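Local coordinates for putative signal transduction protein with CBS domains (Kribbella flavida, PDB 4NOC), which is of unknown function but, as a tandem pair of CBS domains, probably serves as a regulatory module, as in relatives that sense adenosine nucleotides, at residues H5-A10 / V128-E133; V16-D21 / L37-E42; E101-K106 / L121-V126. All blocks are in the same frame, centred on the assembly; numbering follows the deposited sequence.

Interaction 1 (H5-A10 / V128-E133); sequences HGEQMA and VVKNKE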
loop_
_atom_site.group_PDB
_atom_site.type_symbol
_atom_site.label_atom_id
_atom_site.label_comp_id
_atom_site.label_asym_id
_atom_site.label_seq_id
_atom_site.Cartn_x
_atom_site.Cartn_y
_atom_site.Cartn_z
ATOM N N HIS A 5 -13.695 -19.002 0.247
ATOM C CA HIS A 5 -12.687 -19.054 1.295
ATOM C C HIS A 5 -11.437 -18.288 0.897
ATOM O O HIS A 5 -11.347 -17.798 -0.225
ATOM C CB HIS A 5 -12.360 -20.502 1.655
ATOM C CG HIS A 5 -13.479 -21.208 2.351
ATOM N ND1 HIS A 5 -13.677 -22.571 2.259
ATOM C CD2 HIS A 5 -14.462 -20.739 3.152
ATOM C CE1 HIS A 5 -14.732 -22.906 2.975
ATOM N NE2 HIS A 5 -15.232 -21.819 3.529
ATOM N N GLY A 6 -10.485 -18.166 1.824
ATOM C CA GLY A 6 -9.238 -17.457 1.563
ATOM C C GLY A 6 -8.580 -17.903 0.267
ATOM O O GLY A 6 -8.041 -17.087 -0.481
ATOM N N GLU A 7 -8.651 -19.203 -0.010
ATOM C CA GLU A 7 -8.112 -19.767 -1.245
ATOM C C GLU A 7 -8.684 -19.116 -2.505
ATOM O O GLU A 7 -7.944 -18.735 -3.404
ATOM C CB GLU A 7 -8.367 -21.275 -1.282
ATOM C CG GLU A 7 -7.817 -21.960 -2.514
ATOM C CD GLU A 7 -7.855 -23.473 -2.406
ATOM O OE1 GLU A 7 -8.566 -23.997 -1.523
ATOM O OE2 GLU A 7 -7.172 -24.140 -3.211
ATOM N N GLN A 8 -10.002 -18.997 -2.576
ATOM C CA GLN A 8 -10.632 -18.371 -3.728
ATOM C C GLN A 8 -10.441 -16.858 -3.733
ATOM O O GLN A 8 -10.403 -16.256 -4.802
ATOM C CB GLN A 8 -12.117 -18.693 -3.759
ATOM C CG GLN A 8 -12.435 -20.168 -4.018
ATOM C CD GLN A 8 -12.103 -21.059 -2.829
ATOM O OE1 GLN A 8 -12.182 -20.629 -1.676
ATOM N NE2 GLN A 8 -11.715 -22.296 -3.106
HETATM N N MSE A 9 -10.327 -16.241 -2.551
HETATM C CA MSE A 9 -10.134 -14.789 -2.457
HETATM C C MSE A 9 -8.755 -14.347 -2.948
HETATM O O MSE A 9 -8.603 -13.269 -3.520
HETATM C CB MSE A 9 -10.323 -14.306 -1.012
HETATM C CG MSE A 9 -11.719 -14.550 -0.441
HETATM SE SE MSE A 9 -11.727 -14.236 1.471
HETATM C CE MSE A 9 -11.445 -12.329 1.453
ATOM N N ALA A 10 -7.752 -15.191 -2.730
ATOM C CA ALA A 10 -6.368 -14.801 -2.978
ATOM C C ALA A 10 -6.111 -14.567 -4.452
ATOM O O ALA A 10 -6.741 -15.183 -5.313
ATOM C CB ALA A 10 -5.421 -15.857 -2.456
ATOM N N VAL A 128 -1.910 -15.890 1.757
ATOM C CA VAL A 128 -2.739 -17.063 1.956
ATOM C C VAL A 128 -1.871 -18.304 1.812
ATOM O O VAL A 128 -1.077 -18.431 0.862
ATOM C CB VAL A 128 -3.933 -17.087 0.988
ATOM C CG1 VAL A 128 -4.905 -18.183 1.382
ATOM C CG2 VAL A 128 -4.649 -15.751 1.034
ATOM N N VAL A 129 -1.983 -19.204 2.781
ATOM C CA VAL A 129 -1.169 -20.414 2.760
ATOM C C VAL A 129 -2.063 -21.658 2.732
ATOM O O VAL A 129 -3.157 -21.662 3.311
ATOM C CB VAL A 129 -0.135 -20.426 3.921
ATOM C CG1 VAL A 129 0.217 -21.852 4.376
ATOM C CG2 VAL A 129 1.126 -19.680 3.494
ATOM N N LYS A 130 -1.625 -22.676 1.998
ATOM C CA LYS A 130 -2.283 -23.984 1.989
ATOM C C LYS A 130 -1.217 -25.078 2.040
ATOM O O LYS A 130 -0.326 -25.130 1.182
ATOM C CB LYS A 130 -3.172 -24.143 0.746
ATOM C CG LYS A 130 -3.805 -25.536 0.568
ATOM C CD LYS A 130 -4.826 -25.529 -0.585
ATOM C CE LYS A 130 -5.516 -26.889 -0.763
ATOM N NZ LYS A 130 -6.749 -26.784 -1.608
ATOM N N ASN A 131 -1.302 -25.933 3.057
ATOM C CA ASN A 131 -0.315 -26.984 3.280
ATOM C C ASN A 131 1.104 -26.447 3.197
ATOM O O ASN A 131 1.911 -26.965 2.434
ATOM C CB ASN A 131 -0.509 -28.155 2.300
ATOM N N LYS A 132 1.375 -25.382 3.954
ATOM C CA LYS A 132 2.708 -24.771 4.053
ATOM C C LYS A 132 3.170 -24.070 2.766
ATOM O O LYS A 132 4.306 -23.585 2.689
ATOM C CB LYS A 132 3.759 -25.790 4.516
ATOM C CG LYS A 132 3.571 -26.322 5.943
ATOM C CD LYS A 132 3.812 -25.227 6.986
ATOM C CE LYS A 132 3.804 -25.764 8.424
ATOM N NZ LYS A 132 5.072 -26.452 8.821
ATOM N N GLU A 133 2.288 -24.003 1.767
ATOM C CA GLU A 133 2.600 -23.314 0.517
ATOM C C GLU A 133 1.828 -22.000 0.405
ATOM O O GLU A 133 0.623 -21.943 0.685
ATOM C CB GLU A 133 2.278 -24.205 -0.686
ATOM C CG GLU A 133 3.162 -25.438 -0.800
#
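Gly6 opens the short helix 6-9 with its backbone against the side chain of Val128: its carbonyl O lies 3.8 Å from Val128 CG1. One residue on, Glu7 sends out an extended chain with CG anti to the backbone N (chi1 -179°), and its carboxylate meets the ammonium group of Lys130, whose chain is likewise extended. Glu7 OE2 is 3.1 Å from Lys130 NZ, approached on its syn side with the donor 24° out of the carboxylate plane. The second bond of this salt bridge is weak, with Lys130 NZ 3.3 Å from Glu7 OE1. The two side chains meet at a slant, and Lys130 CD also comes within 3.8 Å of Glu7 OE2. Both side chains also touch His107.

Topologically, the N-terminal helix is laid on the sheet of the C-terminal CBS domain, although 117 residues lie between the two segments. Gln8 takes no part across the contact; its OE1 accepts from His5 N at the start of the helix, at 2.9 Å. Met9, modelled as selenomethionine, reaches Ile138 on strand 133-139 and Leu143 and Leu146 on helix 140-147. At the helix exit, Ala10 N bonds back to Gly6 O, and Ala10 CB packs on Val128 CG2 at 3.6 Å.

Interaction 2 (V16-D21 / L37-E42); sequences VGLDSD and LIVVDE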
loop_
_atom_site.group_PDB
_atom_site.type_symbol
_atom_site.label_atom_id
_atom_site.label_comp_id
_atom_site.label_asym_id
_atom_site.label_seq_id
_atom_site.Cartn_x
_atom_site.Cartn_y
_atom_site.Cartn_z
ATOM N N VAL A 16 9.725 -13.130 -3.574
ATOM C CA VAL A 16 11.179 -13.243 -3.724
ATOM C C VAL A 16 11.816 -13.804 -2.457
ATOM O O VAL A 16 11.279 -13.623 -1.353
ATOM C CB VAL A 16 11.869 -11.885 -4.035
ATOM C CG1 VAL A 16 11.474 -11.358 -5.412
ATOM C CG2 VAL A 16 11.573 -10.864 -2.931
ATOM N N GLY A 17 12.958 -14.475 -2.616
ATOM C CA GLY A 17 13.678 -15.027 -1.482
ATOM C C GLY A 17 14.470 -13.980 -0.714
ATOM O O GLY A 17 14.994 -13.018 -1.284
ATOM N N LEU A 18 14.537 -14.167 0.595
ATOM C CA LEU A 18 15.340 -13.338 1.485
ATOM C C LEU A 18 16.803 -13.212 1.017
ATOM O O LEU A 18 17.416 -12.140 1.112
ATOM C CB LEU A 18 15.278 -13.965 2.873
ATOM C CG LEU A 18 15.490 -13.152 4.141
ATOM C CD1 LEU A 18 14.822 -11.813 4.046
ATOM C CD2 LEU A 18 14.935 -13.931 5.326
ATOM N N ASP A 19 17.368 -14.296 0.501
ATOM C CA ASP A 19 18.750 -14.248 0.038
ATOM C C ASP A 19 18.894 -13.957 -1.460
ATOM O O ASP A 19 19.986 -14.018 -2.001
ATOM C CB ASP A 19 19.479 -15.538 0.414
ATOM C CG ASP A 19 19.337 -15.870 1.889
ATOM O OD1 ASP A 19 19.378 -14.925 2.713
ATOM O OD2 ASP A 19 19.168 -17.070 2.219
ATOM N N SER A 20 17.798 -13.627 -2.127
ATOM C CA SER A 20 17.875 -13.323 -3.552
ATOM C C SER A 20 18.383 -11.893 -3.833
ATOM O O SER A 20 18.432 -11.036 -2.944
ATOM C CB SER A 20 16.537 -13.604 -4.253
ATOM O OG SER A 20 15.554 -12.687 -3.834
ATOM N N ASP A 21 18.780 -11.663 -5.074
ATOM C CA ASP A 21 19.458 -10.439 -5.470
ATOM C C ASP A 21 18.594 -9.174 -5.318
ATOM O O ASP A 21 17.473 -9.111 -5.812
ATOM C CB ASP A 21 19.946 -10.591 -6.912
ATOM C CG ASP A 21 20.586 -9.330 -7.450
ATOM O OD1 ASP A 21 21.768 -9.078 -7.131
ATOM O OD2 ASP A 21 19.905 -8.595 -8.203
ATOM N N LEU A 37 6.622 -6.513 -2.594
ATOM C CA LEU A 37 6.902 -7.910 -2.900
ATOM C C LEU A 37 6.680 -8.727 -1.636
ATOM O O LEU A 37 6.968 -8.249 -0.540
ATOM C CB LEU A 37 8.359 -8.070 -3.355
ATOM C CG LEU A 37 8.760 -7.381 -4.664
ATOM C CD1 LEU A 37 10.242 -7.553 -4.948
ATOM C CD2 LEU A 37 7.924 -7.894 -5.841
ATOM N N ILE A 38 6.165 -9.945 -1.774
ATOM C CA ILE A 38 6.154 -10.866 -0.639
ATOM C C ILE A 38 7.520 -11.545 -0.515
ATOM O O ILE A 38 8.014 -12.157 -1.459
ATOM C CB ILE A 38 5.028 -11.907 -0.729
ATOM C CG1 ILE A 38 3.676 -11.228 -0.477
ATOM C CG2 ILE A 38 5.257 -13.025 0.289
ATOM C CD1 ILE A 38 2.514 -12.175 -0.506
ATOM N N VAL A 39 8.140 -11.408 0.649
ATOM C CA VAL A 39 9.458 -11.972 0.853
ATOM C C VAL A 39 9.312 -13.287 1.603
ATOM O O VAL A 39 8.610 -13.342 2.618
ATOM C CB VAL A 39 10.310 -11.042 1.707
ATOM C CG1 VAL A 39 11.707 -11.636 1.908
ATOM C CG2 VAL A 39 10.385 -9.659 1.066
ATOM N N VAL A 40 9.959 -14.341 1.118
ATOM C CA VAL A 40 9.966 -15.593 1.856
ATOM C C VAL A 40 11.385 -16.003 2.252
ATOM O O VAL A 40 12.368 -15.455 1.734
ATOM C CB VAL A 40 9.321 -16.711 1.050
ATOM C CG1 VAL A 40 7.933 -16.272 0.588
ATOM C CG2 VAL A 40 10.206 -17.070 -0.143
ATOM N N ASP A 41 11.501 -16.965 3.168
ATOM C CA ASP A 41 12.825 -17.482 3.501
ATOM C C ASP A 41 13.204 -18.638 2.577
ATOM O O ASP A 41 12.423 -18.998 1.693
ATOM C CB ASP A 41 12.938 -17.840 4.986
ATOM C CG ASP A 41 12.102 -19.059 5.386
ATOM O OD1 ASP A 41 11.636 -19.830 4.517
ATOM O OD2 ASP A 41 11.936 -19.261 6.610
ATOM N N GLU A 42 14.386 -19.216 2.794
ATOM C CA GLU A 42 14.925 -20.258 1.922
ATOM C C GLU A 42 13.989 -21.447 1.670
ATOM O O GLU A 42 13.984 -22.019 0.575
ATOM C CB GLU A 42 16.267 -20.760 2.464
HETATM O O HOH W 1 17.006 -18.217 4.630
#
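Val16 and Val39 form a parallel beta bridge, and the backbone bonds follow the expected ladder. Val16 uses both its polar atoms on the residues flanking Val39: Val16 N donates to Ile38 O at 2.9 Å with an N-H...O angle of 159°, and Val16 O accepts from Val40 N at 2.9 Å. The third rung runs from Leu18 N to Val40 O at 2.8 Å. Between the rungs lies a CA-H...O contact, with Val39 CA 3.3 Å from Val16 O.

Apolar contacts fill the face bearing Val16 and Val39. Val16 CG1 rests 4.0 Å from Leu37 CD1, the two side chains running obliquely to each other. Leu18 meets Val39 at about a right angle, its CD1 3.8 Å from Val39 CG1; chi1 (-155°) puts Leu18 CG anti to the backbone N, and chi2 of 40° then places CD1 near that methyl. Leu28 of helix 22-31 and Val91 of helix 91-94 add to this face, and the helix 22-31 makes the beta-alpha-beta crossover between the strands.

Polar side chains gather just past the ends of the two strands. Ser20 OG donates to Gly17 O at 2.6 Å, in the carbonyl plane on a lone pair, reinforcing the type I turn 17-20. Asp19 pairs with Arg92 and Asp41 with Lys43, while one water links Asp19 OD2 to Glu42 N weakly.

Direction and register therefore rest on backbone bonds, whereas the side chains that cross add nonpolar packing; Asp19 and Asp41 have their charge partners outside the two segments.

Interaction 3 (E101-K106 / L121-V126); sequences ELPVVK and LRCPLV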
loop_
_atom_site.group_PDB
_atom_site.type_symbol
_atom_site.label_atom_id
_atom_site.label_comp_id
_atom_site.label_asym_id
_atom_site.label_seq_id
_atom_site.Cartn_x
_atom_site.Cartn_y
_atom_site.Cartn_z
ATOM N N GLU A 101 5.587 -7.626 10.204
ATOM C CA GLU A 101 5.005 -8.959 10.209
ATOM C C GLU A 101 4.086 -9.056 9.006
ATOM O O GLU A 101 3.530 -8.057 8.559
ATOM C CB GLU A 101 4.192 -9.195 11.484
ATOM C CG GLU A 101 5.018 -9.479 12.733
ATOM C CD GLU A 101 5.535 -10.907 12.785
ATOM O OE1 GLU A 101 6.320 -11.220 13.703
ATOM O OE2 GLU A 101 5.153 -11.718 11.912
ATOM N N LEU A 102 3.940 -10.258 8.473
ATOM C CA LEU A 102 3.041 -10.477 7.358
ATOM C C LEU A 102 2.011 -11.459 7.829
ATOM O O LEU A 102 2.304 -12.645 7.969
ATOM C CB LEU A 102 3.813 -11.034 6.167
ATOM C CG LEU A 102 3.009 -11.578 4.986
ATOM C CD1 LEU A 102 2.087 -10.506 4.416
ATOM C CD2 LEU A 102 3.947 -12.137 3.913
ATOM N N PRO A 103 0.796 -10.975 8.119
ATOM C CA PRO A 103 -0.188 -11.935 8.619
ATOM C C PRO A 103 -0.522 -12.897 7.494
ATOM O O PRO A 103 -0.582 -12.486 6.339
ATOM C CB PRO A 103 -1.407 -11.065 8.957
ATOM C CG PRO A 103 -0.894 -9.612 8.927
ATOM C CD PRO A 103 0.231 -9.625 7.941
ATOM N N VAL A 104 -0.722 -14.162 7.842
ATOM C CA VAL A 104 -0.980 -15.233 6.886
ATOM C C VAL A 104 -2.260 -15.918 7.329
ATOM O O VAL A 104 -2.312 -16.453 8.448
ATOM C CB VAL A 104 0.132 -16.305 6.958
ATOM C CG1 VAL A 104 -0.177 -17.459 6.006
ATOM C CG2 VAL A 104 1.510 -15.698 6.677
ATOM N N VAL A 105 -3.281 -15.912 6.472
ATOM C CA VAL A 105 -4.560 -16.548 6.802
ATOM C C VAL A 105 -4.624 -17.968 6.232
ATOM O O VAL A 105 -4.044 -18.252 5.179
ATOM C CB VAL A 105 -5.776 -15.699 6.302
ATOM C CG1 VAL A 105 -5.698 -14.270 6.855
ATOM C CG2 VAL A 105 -5.838 -15.653 4.775
ATOM N N LYS A 106 -5.299 -18.869 6.938
ATOM C CA LYS A 106 -5.482 -20.228 6.453
ATOM C C LYS A 106 -6.365 -20.214 5.218
ATOM O O LYS A 106 -7.335 -19.446 5.154
ATOM C CB LYS A 106 -6.129 -21.108 7.529
ATOM C CG LYS A 106 -5.235 -21.314 8.740
ATOM C CD LYS A 106 -5.919 -22.115 9.851
ATOM C CE LYS A 106 -5.041 -22.091 11.098
ATOM N NZ LYS A 106 -5.475 -23.067 12.128
ATOM N N LEU A 121 -6.336 -5.839 12.300
ATOM C CA LEU A 121 -4.911 -5.527 12.162
ATOM C C LEU A 121 -4.673 -4.306 11.283
ATOM O O LEU A 121 -3.600 -3.724 11.333
ATOM C CB LEU A 121 -4.150 -6.708 11.572
ATOM C CG LEU A 121 -4.174 -8.027 12.338
ATOM C CD1 LEU A 121 -3.266 -9.053 11.650
ATOM C CD2 LEU A 121 -3.735 -7.801 13.771
ATOM N N ARG A 122 -5.667 -3.927 10.473
ATOM C CA ARG A 122 -5.504 -2.812 9.528
ATOM C C ARG A 122 -4.281 -3.013 8.639
ATOM O O ARG A 122 -3.511 -2.076 8.418
ATOM C CB ARG A 122 -5.387 -1.461 10.255
ATOM C CG ARG A 122 -6.687 -0.683 10.337
ATOM C CD ARG A 122 -6.465 0.804 10.638
ATOM N NE ARG A 122 -5.951 1.036 11.987
ATOM C CZ ARG A 122 -6.315 2.047 12.774
ATOM N NH1 ARG A 122 -5.783 2.163 13.985
ATOM N NH2 ARG A 122 -7.208 2.941 12.360
ATOM N N CYS A 123 -4.083 -4.236 8.151
ATOM C CA CYS A 123 -2.900 -4.528 7.334
ATOM C C CYS A 123 -3.240 -4.328 5.864
ATOM O O CYS A 123 -4.394 -4.512 5.464
ATOM C CB CYS A 123 -2.390 -5.950 7.589
ATOM S SG CYS A 123 -3.704 -7.145 7.580
ATOM N N PRO A 124 -2.247 -3.903 5.069
ATOM C CA PRO A 124 -2.436 -3.631 3.636
ATOM C C PRO A 124 -2.713 -4.909 2.853
ATOM O O PRO A 124 -3.481 -4.852 1.903
ATOM C CB PRO A 124 -1.100 -3.012 3.204
ATOM C CG PRO A 124 -0.118 -3.381 4.302
ATOM C CD PRO A 124 -0.923 -3.472 5.557
ATOM N N LEU A 125 -2.119 -6.034 3.257
ATOM C CA LEU A 125 -2.418 -7.345 2.662
ATOM C C LEU A 125 -2.154 -8.498 3.636
ATOM O O LEU A 125 -1.491 -8.323 4.665
ATOM C CB LEU A 125 -1.658 -7.563 1.330
ATOM C CG LEU A 125 -0.136 -7.767 1.249
ATOM C CD1 LEU A 125 0.607 -6.828 2.157
ATOM C CD2 LEU A 125 0.270 -9.187 1.572
ATOM N N VAL A 126 -2.697 -9.670 3.318
ATOM C CA VAL A 126 -2.351 -10.894 4.033
ATOM C C VAL A 126 -1.965 -11.937 2.988
ATOM O O VAL A 126 -2.500 -11.922 1.867
ATOM C CB VAL A 126 -3.518 -11.452 4.901
ATOM C CG1 VAL A 126 -3.864 -10.481 6.027
ATOM C CG2 VAL A 126 -4.765 -11.748 4.035
#
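Pro103 and Val126 face each other as the most heavily buried pair, with no hydrogen bond between the segments. Pro103 CG lies 3.7 Å from Leu121 CD1, the ring and the leucine chain running past each other in opposite directions. The same CG is 4.0 Å from Cys123 SG. Having no N-H, the proline presents CD to Leu125 O at 3.9 Å.

Val126 CA lies 3.3 Å from Pro103 O in a CA-H...O contact. Its chi1 of -65° sets CG1 anti to the carbonyl carbon, where it meets Pro103 CB at 3.9 Å. Val126 CG2 meets Val105 CG1 at 3.9 Å, the two valines crossing at about a right angle. An alanine here would probably leave Pro103 CB and Val105 CG1 each short of a methyl partner and open a gap between the segments.

Leu102 CD1 reaches Leu125 CD2 at 3.6 Å, and both leucines also touch Val49 of strand 46-51. The strand bonds come one residue later, where Ala127 pairs with Pro103 and Val105, as expected for the parallel strands of a beta-alpha-beta unit, here strand 104-106, helix 111-121 and strand 125-130 of a CBS domain.

How the interactions relate
From the N terminus, helix 6-9 begins interaction 1, whose long loop closes only at strand 125-130. Interactions 2 and 3 both nest inside it and lie in series: 16-21/37-42 closes a short loop through helix 22-31 before 101-106/121-126 closes another through helix 111-121. Each thus completes one CBS beta-alpha-beta unit, whereas interaction 1 returns the N-terminal end to the second domain. Interactions 1 and 3 share strand 125-130 and touch directly, with Val129 CG2 3.6 Å from Val104 CG1. Interactions 2 and 3 meet across the domains, with Ile38 CG2 4.0 Å from Leu102 CD2; interactions 1 and 2 do not touch.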